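Local structure of hypothetical 27.5 kDa protein in SPX19-GCR2 intergenic region (Saccharomyces cerevisiae, 1JZT) at residues S197-K202 with G219-R224; D225-N228 with E233-G236. The protein catalyses the epimerization of the S- and R-forms of NAD(P)HX, the hydrated, damaged form of NAD(P)H, so that both epimers can be repaired. One frame throughout, in Å; residues are numbered along the deposited sequence.

Contact 1: residues S197-K202 with G219-R224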
loop_
_atom_site.group_PDB
_atom_site.type_symbol
_atom_site.label_atom_id
_atom_site.label_comp_id
_atom_site.label_asym_id
_atom_site.label_seq_id
_atom_site.Cartn_x
_atom_site.Cartn_y
_atom_site.Cartn_z
ATOM N N SER A 197 -1.686 4.909 5.280
ATOM C CA SER A 197 -0.390 5.487 5.604
ATOM C C SER A 197 0.366 4.455 6.433
ATOM O O SER A 197 -0.229 3.747 7.246
ATOM C CB SER A 197 -0.565 6.780 6.409
ATOM O OG SER A 197 -1.171 7.797 5.617
ATOM N N LEU A 198 1.672 4.359 6.216
ATOM C CA LEU A 198 2.492 3.411 6.950
ATOM C C LEU A 198 3.455 4.137 7.886
ATOM O O LEU A 198 4.104 5.110 7.494
ATOM C CB LEU A 198 3.258 2.510 5.974
ATOM C CG LEU A 198 2.389 1.584 5.116
ATOM C CD1 LEU A 198 3.267 0.796 4.155
ATOM C CD2 LEU A 198 1.605 0.631 6.020
ATOM N N THR A 199 3.522 3.651 9.125
ATOM C CA THR A 199 4.368 4.213 10.184
ATOM C C THR A 199 3.761 5.524 10.670
ATOM O O THR A 199 3.368 5.646 11.833
ATOM C CB THR A 199 5.826 4.458 9.696
ATOM O OG1 THR A 199 6.395 3.222 9.243
ATOM C CG2 THR A 199 6.683 5.003 10.825
ATOM N N VAL A 200 3.672 6.493 9.764
ATOM C CA VAL A 200 3.102 7.799 10.066
ATOM C C VAL A 200 2.743 8.436 8.726
ATOM O O VAL A 200 3.456 8.271 7.747
ATOM C CB VAL A 200 4.117 8.683 10.846
ATOM C CG1 VAL A 200 5.392 8.842 10.033
ATOM C CG2 VAL A 200 3.506 10.039 11.162
ATOM N N PRO A 201 1.604 9.143 8.656
ATOM C CA PRO A 201 1.199 9.777 7.400
ATOM C C PRO A 201 2.182 10.852 6.958
ATOM O O PRO A 201 2.811 11.513 7.788
ATOM C CB PRO A 201 -0.172 10.359 7.734
ATOM C CG PRO A 201 -0.684 9.421 8.799
ATOM C CD PRO A 201 0.540 9.264 9.664
ATOM N N LYS A 202 2.314 11.006 5.647
ATOM C CA LYS A 202 3.188 12.018 5.062
ATOM C C LYS A 202 2.338 13.253 4.761
ATOM O O LYS A 202 1.105 13.172 4.727
ATOM C CB LYS A 202 3.828 11.479 3.781
ATOM C CG LYS A 202 5.219 10.882 3.979
ATOM C CD LYS A 202 5.235 9.777 5.038
ATOM C CE LYS A 202 4.587 8.504 4.509
ATOM N NZ LYS A 202 4.749 7.361 5.463
ATOM N N GLY A 219 1.349 -0.128 10.580
ATOM C CA GLY A 219 2.739 -0.261 10.980
ATOM C C GLY A 219 2.829 -0.001 12.471
ATOM O O GLY A 219 3.359 1.021 12.908
ATOM N N ARG A 220 2.307 -0.936 13.260
ATOM C CA ARG A 220 2.298 -0.800 14.713
ATOM C C ARG A 220 3.595 -1.310 15.340
ATOM O O ARG A 220 3.650 -2.428 15.847
ATOM C CB ARG A 220 1.094 -1.557 15.283
ATOM C CG ARG A 220 0.827 -1.348 16.766
ATOM C CD ARG A 220 -0.499 -1.985 17.175
ATOM N NE ARG A 220 -0.800 -1.765 18.593
ATOM C CZ ARG A 220 -1.894 -2.210 19.202
ATOM N NH1 ARG A 220 -2.805 -2.905 18.520
ATOM N NH2 ARG A 220 -2.080 -1.970 20.496
ATOM N N PHE A 221 4.638 -0.485 15.298
ATOM C CA PHE A 221 5.930 -0.859 15.864
ATOM C C PHE A 221 6.734 0.369 16.273
ATOM O O PHE A 221 7.959 0.381 16.174
ATOM C CB PHE A 221 6.722 -1.703 14.856
ATOM C CG PHE A 221 6.670 -1.180 13.443
ATOM C CD1 PHE A 221 7.268 0.034 13.108
ATOM C CD2 PHE A 221 6.016 -1.904 12.446
ATOM C CE1 PHE A 221 7.212 0.519 11.804
ATOM C CE2 PHE A 221 5.954 -1.427 11.138
ATOM C CZ PHE A 221 6.556 -0.212 10.814
ATOM N N ILE A 222 6.035 1.396 16.748
ATOM C CA ILE A 222 6.673 2.648 17.157
ATOM C C ILE A 222 6.449 3.001 18.629
ATOM O O ILE A 222 5.312 3.182 19.063
ATOM C CB ILE A 222 6.149 3.820 16.301
ATOM C CG1 ILE A 222 6.483 3.573 14.831
ATOM C CG2 ILE A 222 6.746 5.135 16.782
ATOM C CD1 ILE A 222 5.678 4.430 13.893
ATOM N N PRO A 223 7.538 3.102 19.415
ATOM C CA PRO A 223 7.441 3.442 20.838
ATOM C C PRO A 223 7.205 4.946 21.007
ATOM O O PRO A 223 7.481 5.730 20.098
ATOM C CB PRO A 223 8.785 2.976 21.397
ATOM C CG PRO A 223 9.711 3.202 20.269
ATOM C CD PRO A 223 8.923 2.752 19.051
ATOM N N ARG A 224 6.694 5.341 22.166
ATOM C CA ARG A 224 6.387 6.742 22.443
ATOM C C ARG A 224 7.544 7.726 22.260
ATOM O O ARG A 224 7.452 8.663 21.468
ATOM C CB ARG A 224 5.836 6.870 23.865
ATOM C CG ARG A 224 5.300 8.244 24.208
ATOM C CD ARG A 224 4.914 8.310 25.675
ATOM N NE ARG A 224 4.378 9.616 26.042
ATOM C CZ ARG A 224 3.226 10.100 25.593
ATOM N NH1 ARG A 224 2.485 9.380 24.758
ATOM N NH2 ARG A 224 2.815 11.303 25.979
HETATM O O HOH W 1 2.387 3.624 13.385
#

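Contact 2: residues D225-N228 with E233-G236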
loop_
_atom_site.group_PDB
_atom_site.type_symbol
_atom_site.label_atom_id
_atom_site.label_comp_id
_atom_site.label_asym_id
_atom_site.label_seq_id
_atom_site.Cartn_x
_atom_site.Cartn_y
_atom_site.Cartn_z
ATOM N N ASP A 225 8.629 7.519 22.999
ATOM C CA ASP A 225 9.779 8.412 22.925
ATOM C C ASP A 225 10.313 8.592 21.506
ATOM O O ASP A 225 10.710 9.690 21.124
ATOM C CB ASP A 225 10.897 7.904 23.835
ATOM C CG ASP A 225 11.445 6.569 23.389
ATOM O OD1 ASP A 225 10.653 5.607 23.263
ATOM O OD2 ASP A 225 12.670 6.479 23.163
ATOM N N PHE A 226 10.317 7.516 20.727
ATOM C CA PHE A 226 10.811 7.564 19.354
ATOM C C PHE A 226 9.920 8.469 18.514
ATOM O O PHE A 226 10.409 9.334 17.787
ATOM C CB PHE A 226 10.827 6.160 18.749
ATOM C CG PHE A 226 11.426 6.097 17.375
ATOM C CD1 PHE A 226 12.798 6.232 17.194
ATOM C CD2 PHE A 226 10.620 5.880 16.262
ATOM C CE1 PHE A 226 13.363 6.150 15.922
ATOM C CE2 PHE A 226 11.173 5.797 14.986
ATOM C CZ PHE A 226 12.551 5.930 14.813
ATOM N N ALA A 227 8.610 8.253 18.609
ATOM C CA ALA A 227 7.646 9.058 17.868
ATOM C C ALA A 227 7.798 10.528 18.251
ATOM O O ALA A 227 7.959 11.386 17.386
ATOM C CB ALA A 227 6.222 8.583 18.163
ATOM N N ASN A 228 7.749 10.813 19.550
ATOM C CA ASN A 228 7.885 12.186 20.031
ATOM C C ASN A 228 9.148 12.844 19.481
ATOM O O ASN A 228 9.141 14.028 19.138
ATOM C CB ASN A 228 7.905 12.224 21.563
ATOM C CG ASN A 228 6.560 11.851 22.177
ATOM O OD1 ASN A 228 5.558 11.714 21.472
ATOM N ND2 ASN A 228 6.532 11.694 23.493
ATOM N N GLU A 233 2.957 11.599 17.961
ATOM C CA GLU A 233 2.615 10.701 19.053
ATOM C C GLU A 233 2.218 9.343 18.469
ATOM O O GLU A 233 1.570 9.278 17.428
ATOM C CB GLU A 233 1.443 11.276 19.851
ATOM C CG GLU A 233 1.405 10.838 21.303
ATOM C CD GLU A 233 2.479 11.506 22.133
ATOM O OE1 GLU A 233 2.420 12.745 22.290
ATOM O OE2 GLU A 233 3.382 10.797 22.628
ATOM N N PRO A 234 2.606 8.242 19.128
ATOM C CA PRO A 234 2.251 6.910 18.619
ATOM C C PRO A 234 0.729 6.800 18.504
ATOM O O PRO A 234 0.009 7.268 19.380
ATOM C CB PRO A 234 2.837 5.973 19.674
ATOM C CG PRO A 234 2.758 6.798 20.931
ATOM C CD PRO A 234 3.238 8.149 20.455
ATOM N N PHE A 235 0.251 6.187 17.425
ATOM C CA PHE A 235 -1.183 6.051 17.194
ATOM C C PHE A 235 -1.899 5.058 18.105
ATOM O O PHE A 235 -1.366 4.001 18.445
ATOM C CB PHE A 235 -1.427 5.707 15.725
ATOM C CG PHE A 235 -0.978 6.783 14.792
ATOM C CD1 PHE A 235 -1.786 7.889 14.551
ATOM C CD2 PHE A 235 0.296 6.743 14.231
ATOM C CE1 PHE A 235 -1.324 8.944 13.767
ATOM C CE2 PHE A 235 0.765 7.790 13.449
ATOM C CZ PHE A 235 -0.046 8.894 13.217
ATOM N N GLY A 236 -3.120 5.415 18.490
ATOM C CA GLY A 236 -3.902 4.577 19.379
ATOM C C GLY A 236 -4.615 3.400 18.739
ATOM O O GLY A 236 -5.850 3.334 18.736
#

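Contact 1: residues S197-K202 with G219-R224
A single water joins Thr199 to Gly219: it donates one hydrogen bond to Thr199 O at 2.7 Å and another to Gly219 O at 2.8 Å. Two backbone carbonyls cannot bond to each other, so a water with two protons to give suits the place between them. Beside it, Ile222 reaches over with CG1 anti to its carbonyl carbon (chi1 -61°). Its terminal CD1 presses on Thr199 CG2 at 3.3 Å, tighter than usual for two carbons, and the two side chains cross at about a right angle. The beta-branched threonine thus turns its methyl to Ile222, while its other branch, OG1, approaches the Phe221 ring obliquely, 3.8 Å from CZ. Gly219 O sits over the centre of the Phe221 ring, 3.8 Å above its plane, and the ring also packs on Leu31 and Leu34 of helix 28-46. Gly219 has backbone angles that would jam a side chain against the preceding carbonyl, and a CB here would also crowd Thr199 N, so glycine suits the place on both counts. Thr199 itself, with a positive phi of 74°, turns the chain sharply as strand 194-198 ends, and a weak bond from Val200 N to Leu198 O closes the turn. Farther along, Lys202 NZ donates to Val200 O at 2.8 Å, nearly straight on (C=O...N 167°), and forms a salt bridge with Asp173 OD1, the oxygen that also accepts from Leu198 N. Asp173 is predicted to bind (6S)-NADPHX, and the side chain of Thr199 lies about 6 Å from that of Asp173. Two donors on one oxygen probably hold the Asp173 carboxylate in place at the predicted substrate site.

Contact 2: residues D225-N228 with E233-G236
The amide of Asn228 and the carboxylate of Glu233 meet almost perpendicular to each other, their planes 85° apart, while one face of the Phe235 ring carries Glu233 O, 4.2 Å above the plane and over its centre. Asn228 OD1 is modelled 2.6 Å from Glu233 OE2, but the amide is probably turned over. Turned back, its NH2 would face the carboxylate and might donate to it; as it stands the pair is doubtful. The firm partner of Glu233 is Arg224, in the first turn of the same helix, whose NH1 makes a salt bridge with Glu233 OE2 at 2.7 Å. A carboxylate suits this place because it can answer the guanidinium, and that positive charge probably favours its ionised form. Although its CB starts away from the helix, the chain of Glu233 bends at chi2 (73°), which brings the carboxylate back toward Asn228 and Arg224. Next to these polar ends the contact is apolar. Ala227 CB, directed at residues 233-234, lies 3.8 Å from Pro234 CD and 4.1 Å from Glu233 C. Its small size lets the backbones approach closely, the CA atoms of Ala227 and Glu233 being 5.4 Å apart, and the proline ring gives the methyl a rigid surface with no backbone N-H to satisfy. Phe226, the neighbour of Ala227, takes another direction: it packs on Ile15 and Leu19 of helix 9-19 and stands edge-to-face with Phe230. The helix thus packs on helix 9-19 through Phe226 and on the following loop through Ala227. The arrangement is a short helix followed by a loop that touches its side at Glu233 and Pro234 and then leads away across it, in the connection from strand 214-218 to the antiparallel edge strand 243-245 of the Rossmann-like sheet.

How the contacts relate
The two contacts follow one another along the chain, and their centres lie 8 Å apart within one continuous packing region. Residues 219-224 run directly into the helix of 225-228, and Ile222 CG2 touches Ala227 CB at 3.8 Å. The loop 233-236 then returns to the first segment of contact 1, where Phe235 CZ packs on Pro201 CD at 3.6 Å and Phe235 CE2 approaches Thr199 O at 3.7 Å. The salt bridge of Arg224 with Glu233 also joins the two contacts. Only contact 1 borders the predicted substrate site, with the side chain of Thr199 about 7 Å from that of Phe143; contact 2 lies farther out, away from that site.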